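PDB 4NOE: single-stranded DNA-binding protein DdrB from Deinococcus radiodurans, which binds single-stranded DNA and promotes accurate annealing of complementary strands as part of the DNA damage response of this bacterium. Local coordinates for a contact of chain A with DNA. Numbering follows the deposited sequence.

Contact 1: a contact of chain A with DNA. Residues 110-113. With nucleotides of chain B.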
loop_
_atom_site.group_PDB
_atom_site.type_symbol
_atom_site.label_atom_id
_atom_site.label_comp_id
_atom_site.label_asym_id
_atom_site.label_seq_id
_atom_site.Cartn_x
_atom_site.Cartn_y
_atom_site.Cartn_z
ATOM N N GLY A 110 -17.060 -0.241 16.534
ATOM C CA GLY A 110 -15.643 -0.439 16.273
ATOM C C GLY A 110 -15.499 -1.393 15.103
ATOM O O GLY A 110 -16.314 -2.309 14.930
ATOM N N ALA A 111 -14.479 -1.175 14.285
ATOM C CA ALA A 111 -14.241 -2.022 13.126
ATOM C C ALA A 111 -13.811 -3.409 13.589
ATOM O O ALA A 111 -13.093 -3.533 14.576
ATOM C CB ALA A 111 -13.150 -1.404 12.231
ATOM N N LYS A 112 -14.245 -4.441 12.870
ATOM C CA LYS A 112 -13.827 -5.807 13.143
ATOM C C LYS A 112 -12.727 -6.191 12.163
ATOM O O LYS A 112 -12.551 -5.523 11.147
ATOM C CB LYS A 112 -15.011 -6.764 12.961
ATOM C CG LYS A 112 -16.196 -6.548 13.915
ATOM C CD LYS A 112 -17.383 -7.406 13.439
ATOM C CE LYS A 112 -18.423 -7.689 14.532
ATOM N NZ LYS A 112 -19.315 -6.561 14.879
ATOM N N VAL A 113 -12.009 -7.277 12.453
ATOM C CA VAL A 113 -10.985 -7.805 11.542
ATOM C C VAL A 113 -11.556 -8.146 10.167
ATOM O O VAL A 113 -10.842 -8.155 9.167
ATOM C CB VAL A 113 -10.293 -9.053 12.145
ATOM C CG1 VAL A 113 -9.070 -9.433 11.338
ATOM C CG2 VAL A 113 -9.874 -8.769 13.573
ATOM P P DC B 4 -16.623 2.037 22.032
ATOM O OP1 DC B 4 -17.819 1.676 21.385
ATOM O OP2 DC B 4 -16.512 1.953 23.461
ATOM O "O5'" DC B 4 -15.492 1.158 21.374
ATOM C "C5'" DC B 4 -15.004 1.400 20.066
ATOM C "C4'" DC B 4 -13.923 0.401 19.756
ATOM O "O4'" DC B 4 -12.706 0.862 20.358
ATOM C "C3'" DC B 4 -14.195 -0.977 20.339
ATOM O "O3'" DC B 4 -14.800 -1.763 19.321
ATOM C "C2'" DC B 4 -12.825 -1.449 20.787
ATOM C "C1'" DC B 4 -11.959 -0.194 20.885
ATOM N N1 DC B 4 -11.519 0.220 22.223
ATOM C C2 DC B 4 -10.250 0.780 22.374
ATOM O O2 DC B 4 -9.501 0.834 21.397
ATOM N N3 DC B 4 -9.865 1.223 23.587
ATOM C C4 DC B 4 -10.705 1.157 24.618
ATOM N N4 DC B 4 -10.283 1.612 25.798
ATOM C C5 DC B 4 -12.021 0.637 24.482
ATOM C C6 DC B 4 -12.382 0.182 23.279
ATOM P P DG B 5 -16.044 -2.680 19.608
ATOM O OP1 DG B 5 -17.172 -2.265 18.803
ATOM O OP2 DG B 5 -16.191 -2.823 21.004
ATOM O "O5'" DG B 5 -15.606 -4.036 18.952
ATOM C "C5'" DG B 5 -14.897 -3.980 17.736
ATOM C "C4'" DG B 5 -14.159 -5.276 17.537
ATOM O "O4'" DG B 5 -13.044 -5.339 18.436
ATOM C "C3'" DG B 5 -15.005 -6.508 17.819
ATOM O "O3'" DG B 5 -14.542 -7.485 16.927
ATOM C "C2'" DG B 5 -14.661 -6.863 19.244
ATOM C "C1'" DG B 5 -13.254 -6.331 19.426
ATOM N N9 DG B 5 -13.077 -5.706 20.727
ATOM C C8 DG B 5 -14.034 -5.535 21.695
ATOM N N7 DG B 5 -13.579 -4.952 22.767
ATOM C C5 DG B 5 -12.243 -4.722 22.487
ATOM C C6 DG B 5 -11.237 -4.117 23.270
ATOM O O6 DG B 5 -11.328 -3.646 24.403
ATOM N N1 DG B 5 -10.016 -4.110 22.611
ATOM C C2 DG B 5 -9.795 -4.607 21.353
ATOM N N2 DG B 5 -8.553 -4.486 20.876
ATOM N N3 DG B 5 -10.724 -5.180 20.618
ATOM C C4 DG B 5 -11.918 -5.189 21.235
ATOM P P DC B 6 -15.146 -8.891 16.901
ATOM O OP1 DC B 6 -16.541 -8.769 16.537
ATOM O OP2 DC B 6 -14.818 -9.598 18.143
ATOM O "O5'" DC B 6 -14.175 -9.575 15.857
ATOM C "C5'" DC B 6 -12.789 -9.170 15.759
ATOM C "C4'" DC B 6 -11.912 -9.580 16.936
ATOM O "O4'" DC B 6 -12.311 -9.146 18.246
ATOM C "C3'" DC B 6 -11.488 -11.035 17.136
ATOM O "O3'" DC B 6 -10.314 -11.201 16.351
ATOM C "C2'" DC B 6 -11.181 -11.116 18.636
ATOM C "C1'" DC B 6 -11.286 -9.665 19.071
ATOM N N1 DC B 6 -11.566 -9.272 20.472
ATOM C C2 DC B 6 -10.500 -8.956 21.317
ATOM O O2 DC B 6 -9.350 -9.137 20.921
ATOM N N3 DC B 6 -10.755 -8.514 22.563
ATOM C C4 DC B 6 -12.014 -8.343 22.964
ATOM N N4 DC B 6 -12.224 -7.908 24.202
ATOM C C5 DC B 6 -13.117 -8.630 22.117
ATOM C C6 DC B 6 -12.850 -9.072 20.886
#
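Three consecutive paired nucleotides, DC4, DG5 and DC6 of chain B, run their sugar-phosphate backbone along Gly110 to Val113. Recognition is by charge and backbone shape: none of these four residues has a ring to stack on a base, and the bases point away from this strip of chain A, so the patch probably reads little sequence and leaves the pairing edges to a complementary strand. The anchor is a main-chain one. The amide of Gly110 donates a hydrogen bond to OP1 of the DG5 phosphate, N to OP1 3.0 Å, moderately bent at 138° at the hydrogen. The CA of Gly110 lies against the sugars on both sides of that phosphate, 3.9 Å from C5' of DG5 and 4.0 Å from C4' of DC4; the lack of a side chain probably eases this approach.

One phosphate further on, Lys112 supplies the positive charge. Its CG is anti to the carbonyl carbon (chi1 -63°), and the chain runs extended through chi2 and chi3 alongside the DC6 phosphate. CG, CD and CE all pass OP1, while CG also lies 4.1 Å from C3' of DG5. A bend at chi4 (75°) then sets the ammonium to one side, and the salt bridge from NZ to OP1 of DC6 is long, at 3.9 Å. The attraction is therefore likely to be loosely directed and largely electrostatic. An alanine here would probably weaken the hold on the DC6 phosphate, since both the ammonium charge and the methylenes lying along OP1 would be gone.

Val113 adds an apolar touch: its CG2, anti to the carbonyl carbon, reaches C5' of DC6 at 3.7 Å. Gly110 closes strand 104-110, and Ala111, Lys112 and Val113 continue into the loop that follows, so the DNA backbone is gripped where the strand gives way to loop.

Contact 2: a contact of chain A with DNA. Residues 91-92, 101-102, 104, 136. With nucleotides of chain B.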
loop_
_atom_site.group_PDB
_atom_site.type_symbol
_atom_site.label_atom_id
_atom_site.label_comp_id
_atom_site.label_asym_id
_atom_site.label_seq_id
_atom_site.Cartn_x
_atom_site.Cartn_y
_atom_site.Cartn_z
ATOM N N LEU A 91 -22.728 13.602 19.298
ATOM C CA LEU A 91 -21.628 14.469 18.914
ATOM C C LEU A 91 -22.104 15.896 19.173
ATOM O O LEU A 91 -22.980 16.415 18.466
ATOM C CB LEU A 91 -21.269 14.250 17.440
ATOM C CG LEU A 91 -21.130 12.773 17.043
ATOM C CD1 LEU A 91 -20.650 12.602 15.587
ATOM C CD2 LEU A 91 -20.202 12.042 18.013
ATOM N N GLU A 92 -21.571 16.512 20.219
ATOM C CA GLU A 92 -22.032 17.837 20.609
ATOM C C GLU A 92 -21.546 18.892 19.625
ATOM O O GLU A 92 -20.409 18.849 19.176
ATOM C CB GLU A 92 -21.616 18.176 22.047
ATOM C CG GLU A 92 -20.502 17.325 22.630
ATOM C CD GLU A 92 -20.941 15.908 23.010
ATOM O OE1 GLU A 92 -22.091 15.718 23.472
ATOM O OE2 GLU A 92 -20.125 14.975 22.835
ATOM N N LEU A 101 -19.136 22.625 13.749
ATOM C CA LEU A 101 -19.662 21.265 13.687
ATOM C C LEU A 101 -21.072 21.312 14.266
ATOM O O LEU A 101 -21.273 21.799 15.380
ATOM C CB LEU A 101 -18.785 20.326 14.519
ATOM C CG LEU A 101 -17.854 19.310 13.848
ATOM C CD1 LEU A 101 -17.560 19.685 12.415
ATOM C CD2 LEU A 101 -16.562 19.160 14.634
ATOM N N PRO A 102 -22.062 20.830 13.507
ATOM C CA PRO A 102 -23.437 20.903 13.999
ATOM C C PRO A 102 -23.656 19.745 14.961
ATOM O O PRO A 102 -22.884 18.791 14.905
ATOM C CB PRO A 102 -24.261 20.698 12.723
ATOM C CG PRO A 102 -23.420 19.804 11.876
ATOM C CD PRO A 102 -21.968 20.144 12.205
ATOM N N ALA A 104 -24.830 16.268 16.178
ATOM C CA ALA A 104 -25.192 15.084 15.424
ATOM C C ALA A 104 -25.411 13.938 16.380
ATOM O O ALA A 104 -24.936 13.968 17.510
ATOM C CB ALA A 104 -24.116 14.738 14.397
ATOM N N ARG A 136 -28.244 14.464 11.548
ATOM C CA ARG A 136 -27.765 15.843 11.709
ATOM C C ARG A 136 -28.381 16.756 10.663
ATOM O O ARG A 136 -28.684 16.301 9.555
ATOM C CB ARG A 136 -26.242 15.923 11.630
ATOM C CG ARG A 136 -25.666 15.633 10.264
ATOM C CD ARG A 136 -24.178 16.004 10.147
ATOM N NE ARG A 136 -23.614 15.399 8.943
ATOM C CZ ARG A 136 -22.385 14.899 8.842
ATOM N NH1 ARG A 136 -21.543 14.943 9.869
ATOM N NH2 ARG A 136 -21.994 14.360 7.699
ATOM P P DT B 1 -13.865 12.594 12.049
ATOM O OP1 DT B 1 -15.202 12.053 11.885
ATOM O OP2 DT B 1 -12.730 11.738 12.343
ATOM O "O5'" DT B 1 -13.814 13.557 13.299
ATOM C "C5'" DT B 1 -13.586 13.045 14.591
ATOM C "C4'" DT B 1 -14.453 13.750 15.609
ATOM O "O4'" DT B 1 -15.454 14.602 14.995
ATOM C "C3'" DT B 1 -15.216 12.791 16.526
ATOM O "O3'" DT B 1 -15.119 13.301 17.843
ATOM C "C2'" DT B 1 -16.645 12.950 16.063
ATOM C "C1'" DT B 1 -16.631 14.418 15.729
ATOM N N1 DT B 1 -17.765 14.988 14.988
ATOM C C2 DT B 1 -18.069 14.550 13.729
ATOM O O2 DT B 1 -17.436 13.694 13.163
ATOM N N3 DT B 1 -19.142 15.171 13.150
ATOM C C4 DT B 1 -19.963 16.124 13.723
ATOM O O4 DT B 1 -20.895 16.586 13.081
ATOM C C5 DT B 1 -19.590 16.529 15.057
ATOM C C7 DT B 1 -20.386 17.583 15.755
ATOM C C6 DT B 1 -18.531 15.940 15.614
ATOM P P DC B 30 -16.969 15.631 7.377
ATOM O OP1 DC B 30 -16.877 14.207 7.500
ATOM O OP2 DC B 30 -18.066 16.257 6.711
ATOM O "O5'" DC B 30 -17.034 16.382 8.775
ATOM C "C5'" DC B 30 -16.490 15.801 9.953
ATOM C "C4'" DC B 30 -15.000 15.623 9.801
ATOM O "O4'" DC B 30 -14.445 16.879 9.365
ATOM C "C3'" DC B 30 -14.270 15.336 11.104
ATOM O "O3'" DC B 30 -12.990 14.852 10.719
ATOM C "C2'" DC B 30 -14.078 16.727 11.659
ATOM C "C1'" DC B 30 -13.664 17.430 10.401
ATOM N N1 DC B 30 -13.770 18.886 10.343
ATOM C C2 DC B 30 -12.681 19.638 10.767
ATOM O O2 DC B 30 -11.697 19.055 11.234
ATOM N N3 DC B 30 -12.734 20.980 10.678
ATOM C C4 DC B 30 -13.814 21.573 10.174
ATOM N N4 DC B 30 -13.816 22.901 10.103
ATOM C C5 DC B 30 -14.938 20.831 9.727
ATOM C C6 DC B 30 -14.870 19.502 9.816
#
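In this DdrB-family protein the unpaired base of DT1 is held between two leucines, an apolar clamp in place of the aromatic stacking common in single-stranded DNA-binding proteins. Leu101 lies over one face of the pyrimidine and can be followed outward. Its CB meets the thymine methyl, C7, at 3.4 Å; CG then sits over the ring, 3.9 Å from the centroid, with C5 as its nearest ring atom. At the fork the branches part: CD2 stays over the C5-C6 side of the unpaired DT1, whereas CD1 turns to DC30, the last nucleotide of the strand, which lies close by in space, and touches C6 of this paired base at 3.7 Å.

Leu91 closes the opposite face. With CG anti to the carbonyl carbon (chi1 -48°) and CD1 anti to CA (chi2 -175°), CD1 reaches over the ring, 3.7 Å from the centroid, while CB lies against the same face at the C5-C6 edge. The carbonyl O of Glu92 approaches the thymine methyl, C7, at 3.6 Å.

At the O4 edge, Arg136 extends from CG to NE and brings its guanidinium edge-on, with O4 in its plane. NH1 remains 3.7 Å from O4, too far for a hydrogen bond, so any help is likely to be electrostatic. CD of Pro102 and CB of Ala104 also border this carbonyl, 3.8 Å and 3.9 Å from O4 respectively.

About 24 Å separates the C-alpha centres of contact 1 and contact 2, yet strand 104-110 joins them: Ala104 at its start belongs to contact 2 and Gly110 at its end to contact 1. The same strand thus spans from a site for an unpaired base to one for the backbone of paired nucleotides. Contact 2 relies on apolar packing and contact 1 on phosphate binding, a division that may let the protein hold DNA while bases stay available for pairing. With ten copies of the protein in the deposited assembly, repetition of both sites could extend the DNA-binding surface.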